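Tartrate dehydrogenase/decarboxylase (Pseudomonas putida, PDB 3FLK) oxidises tartrate with NAD(+), converts meso-tartrate to D-glycerate and oxidatively decarboxylates D-malate to pyruvate, using magnesium or manganese. Local coordinates at residues R7-P12 against E65-Y70. The protein carries 1 engineered substitution. Sequence-based numbering, arbitrary orientation.
Sequences RIAAIP and EQLKQY
Arg-7 lays its guanidinium over one face of the Tyr-70 ring in a cation-pi contact: CZ of Arg-7 stands 4.2 Å from the ring centroid of Tyr-70, 23° off the ring normal. The two planes are inclined by 30°. The cation is displaced toward the rim, so that NH2 of Arg-7 comes 3.5 Å from CZ of Tyr-70. The Arg-7 chain is bent at CG-CD, chi3 74°, which turns NE out of line with the extended run before it. NH1 of Arg-7 lies 2.9 Å from the backbone O of Gln-69, the third residue of a type I turn from Leu-67 to Tyr-70. The opposite ring face receives Ala-9, whose CB makes a CH-pi contact 4.1 Å from the centroid of Tyr-70. Two residues of one strand face, two positions apart, thus clasp the phenol, and the hydroxyl of Tyr-70 is hydrogen-bonded to OD2 of Asp-42. From Ala-9 toward Ile-11 the contact is apolar. CD2 of Leu-67 packs 3.7 Å from CB of Ala-9, while Ile-11 and Leu-67 meet tip to tip, CD1 to CD1 at 4.1 Å; both touch Ile-73. The turn, closed by Tyr-70 N to Leu-67 O at 3.1 Å, brings Leu-67 and Tyr-70 together against strand 6-13. Backbone bonds from Arg-7 to Asp-71 and Ala-9 to Ala-72 show the chain then entering strand 72-77, parallel to 6-13 in the mixed sheet. Helix 63-67 lies in the beta-alpha-beta crossover from strand 39-43 to 72-77, passing over 6-13 between them, in the alpha/beta sheet of the isocitrate and isopropylmalate dehydrogenase family.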
loop_
_atom_site.group_PDB
_atom_site.type_symbol
_atom_site.label_atom_id
_atom_site.label_comp_id
_atom_site.label_asym_id
_atom_site.label_seq_id
_atom_site.Cartn_x
_atom_site.Cartn_y
_atom_site.Cartn_z
ATOM N N ARG A 7 -9.766 -19.601 30.085
ATOM C CA ARG A 7 -10.312 -20.485 29.062
ATOM C C ARG A 7 -10.025 -19.908 27.681
ATOM O O ARG A 7 -10.377 -18.759 27.393
ATOM C CB ARG A 7 -11.821 -20.660 29.243
ATOM C CG ARG A 7 -12.247 -21.333 30.538
ATOM C CD ARG A 7 -13.755 -21.552 30.543
ATOM N NE ARG A 7 -14.157 -22.648 29.659
ATOM C CZ ARG A 7 -15.336 -22.732 29.046
ATOM N NH1 ARG A 7 -16.246 -21.775 29.193
ATOM N NH2 ARG A 7 -15.604 -23.772 28.269
ATOM N N ILE A 8 -9.390 -20.710 26.834
ATOM C CA ILE A 8 -8.988 -20.268 25.503
ATOM C C ILE A 8 -9.768 -21.007 24.422
ATOM O O ILE A 8 -9.776 -22.240 24.380
ATOM C CB ILE A 8 -7.469 -20.505 25.242
ATOM C CG1 ILE A 8 -6.583 -20.065 26.428
ATOM C CG2 ILE A 8 -7.043 -19.908 23.891
ATOM C CD1 ILE A 8 -6.777 -18.642 26.943
ATOM N N ALA A 9 -10.416 -20.246 23.546
ATOM C CA ALA A 9 -11.060 -20.813 22.372
ATOM C C ALA A 9 -10.058 -20.860 21.219
ATOM O O ALA A 9 -9.690 -19.823 20.661
ATOM C CB ALA A 9 -12.290 -20.005 21.994
ATOM N N ALA A 10 -9.605 -22.068 20.889
ATOM C CA ALA A 10 -8.653 -22.282 19.803
ATOM C C ALA A 10 -9.397 -22.623 18.517
ATOM O O ALA A 10 -10.151 -23.600 18.461
ATOM C CB ALA A 10 -7.661 -23.382 20.168
ATOM N N ILE A 11 -9.199 -21.797 17.493
ATOM C CA ILE A 11 -9.901 -21.948 16.221
ATOM C C ILE A 11 -8.880 -21.900 15.082
ATOM O O ILE A 11 -8.497 -20.816 14.638
ATOM C CB ILE A 11 -10.994 -20.851 16.022
ATOM C CG1 ILE A 11 -11.905 -20.750 17.254
ATOM C CG2 ILE A 11 -11.813 -21.124 14.750
ATOM C CD1 ILE A 11 -12.927 -19.614 17.200
ATOM N N PRO A 12 -8.418 -23.081 14.622
ATOM C CA PRO A 12 -7.391 -23.134 13.575
ATOM C C PRO A 12 -7.837 -22.557 12.224
ATOM O O PRO A 12 -7.050 -21.884 11.556
ATOM C CB PRO A 12 -7.074 -24.633 13.455
ATOM C CG PRO A 12 -8.243 -25.335 14.033
ATOM C CD PRO A 12 -8.826 -24.424 15.073
ATOM N N GLU A 65 -22.665 -16.737 21.429
ATOM C CA GLU A 65 -23.065 -17.327 22.703
ATOM C C GLU A 65 -21.978 -18.277 23.213
ATOM O O GLU A 65 -21.647 -18.273 24.401
ATOM C CB GLU A 65 -24.400 -18.061 22.525
ATOM C CG GLU A 65 -24.925 -18.804 23.748
ATOM C CD GLU A 65 -26.029 -19.789 23.388
ATOM O OE1 GLU A 65 -27.169 -19.345 23.111
ATOM O OE2 GLU A 65 -25.755 -21.011 23.382
ATOM N N GLN A 66 -21.415 -19.070 22.304
ATOM C CA GLN A 66 -20.385 -20.048 22.656
ATOM C C GLN A 66 -19.054 -19.401 23.034
ATOM O O GLN A 66 -18.433 -19.788 24.025
ATOM C CB GLN A 66 -20.178 -21.050 21.517
ATOM C CG GLN A 66 -21.384 -21.937 21.231
ATOM C CD GLN A 66 -21.087 -23.030 20.221
ATOM O OE1 GLN A 66 -20.140 -23.801 20.382
ATOM N NE2 GLN A 66 -21.903 -23.106 19.177
ATOM N N LEU A 67 -18.626 -18.411 22.254
ATOM C CA LEU A 67 -17.310 -17.800 22.450
ATOM C C LEU A 67 -17.241 -16.799 23.604
ATOM O O LEU A 67 -16.155 -16.523 24.117
ATOM C CB LEU A 67 -16.798 -17.168 21.152
ATOM C CG LEU A 67 -16.512 -18.106 19.975
ATOM C CD1 LEU A 67 -15.928 -17.314 18.833
ATOM C CD2 LEU A 67 -15.580 -19.255 20.360
ATOM N N LYS A 68 -18.392 -16.265 24.013
ATOM C CA LYS A 68 -18.449 -15.352 25.162
ATOM C C LYS A 68 -18.130 -16.045 26.490
ATOM O O LYS A 68 -17.839 -15.384 27.489
ATOM C CB LYS A 68 -19.801 -14.635 25.234
ATOM C CG LYS A 68 -19.847 -13.337 24.434
ATOM C CD LYS A 68 -20.964 -12.411 24.911
ATOM C CE LYS A 68 -22.281 -12.679 24.194
ATOM N NZ LYS A 68 -22.272 -12.169 22.793
ATOM N N GLN A 69 -18.171 -17.377 26.486
ATOM C CA GLN A 69 -17.816 -18.181 27.658
ATOM C C GLN A 69 -16.298 -18.326 27.811
ATOM O O GLN A 69 -15.817 -18.926 28.778
ATOM C CB GLN A 69 -18.469 -19.569 27.585
ATOM C CG GLN A 69 -19.944 -19.586 27.156
ATOM C CD GLN A 69 -20.807 -18.590 27.917
ATOM O OE1 GLN A 69 -21.430 -17.710 27.317
ATOM N NE2 GLN A 69 -20.840 -18.717 29.242
ATOM N N TYR A 70 -15.550 -17.766 26.860
ATOM C CA TYR A 70 -14.091 -17.866 26.852
ATOM C C TYR A 70 -13.421 -16.523 27.111
ATOM O O TYR A 70 -13.983 -15.467 26.811
ATOM C CB TYR A 70 -13.603 -18.481 25.534
ATOM C CG TYR A 70 -13.999 -19.929 25.379
ATOM C CD1 TYR A 70 -13.133 -20.950 25.761
ATOM C CD2 TYR A 70 -15.249 -20.280 24.866
ATOM C CE1 TYR A 70 -13.495 -22.284 25.631
ATOM C CE2 TYR A 70 -15.623 -21.611 24.735
ATOM C CZ TYR A 70 -14.739 -22.607 25.118
ATOM O OH TYR A 70 -15.100 -23.926 24.989
#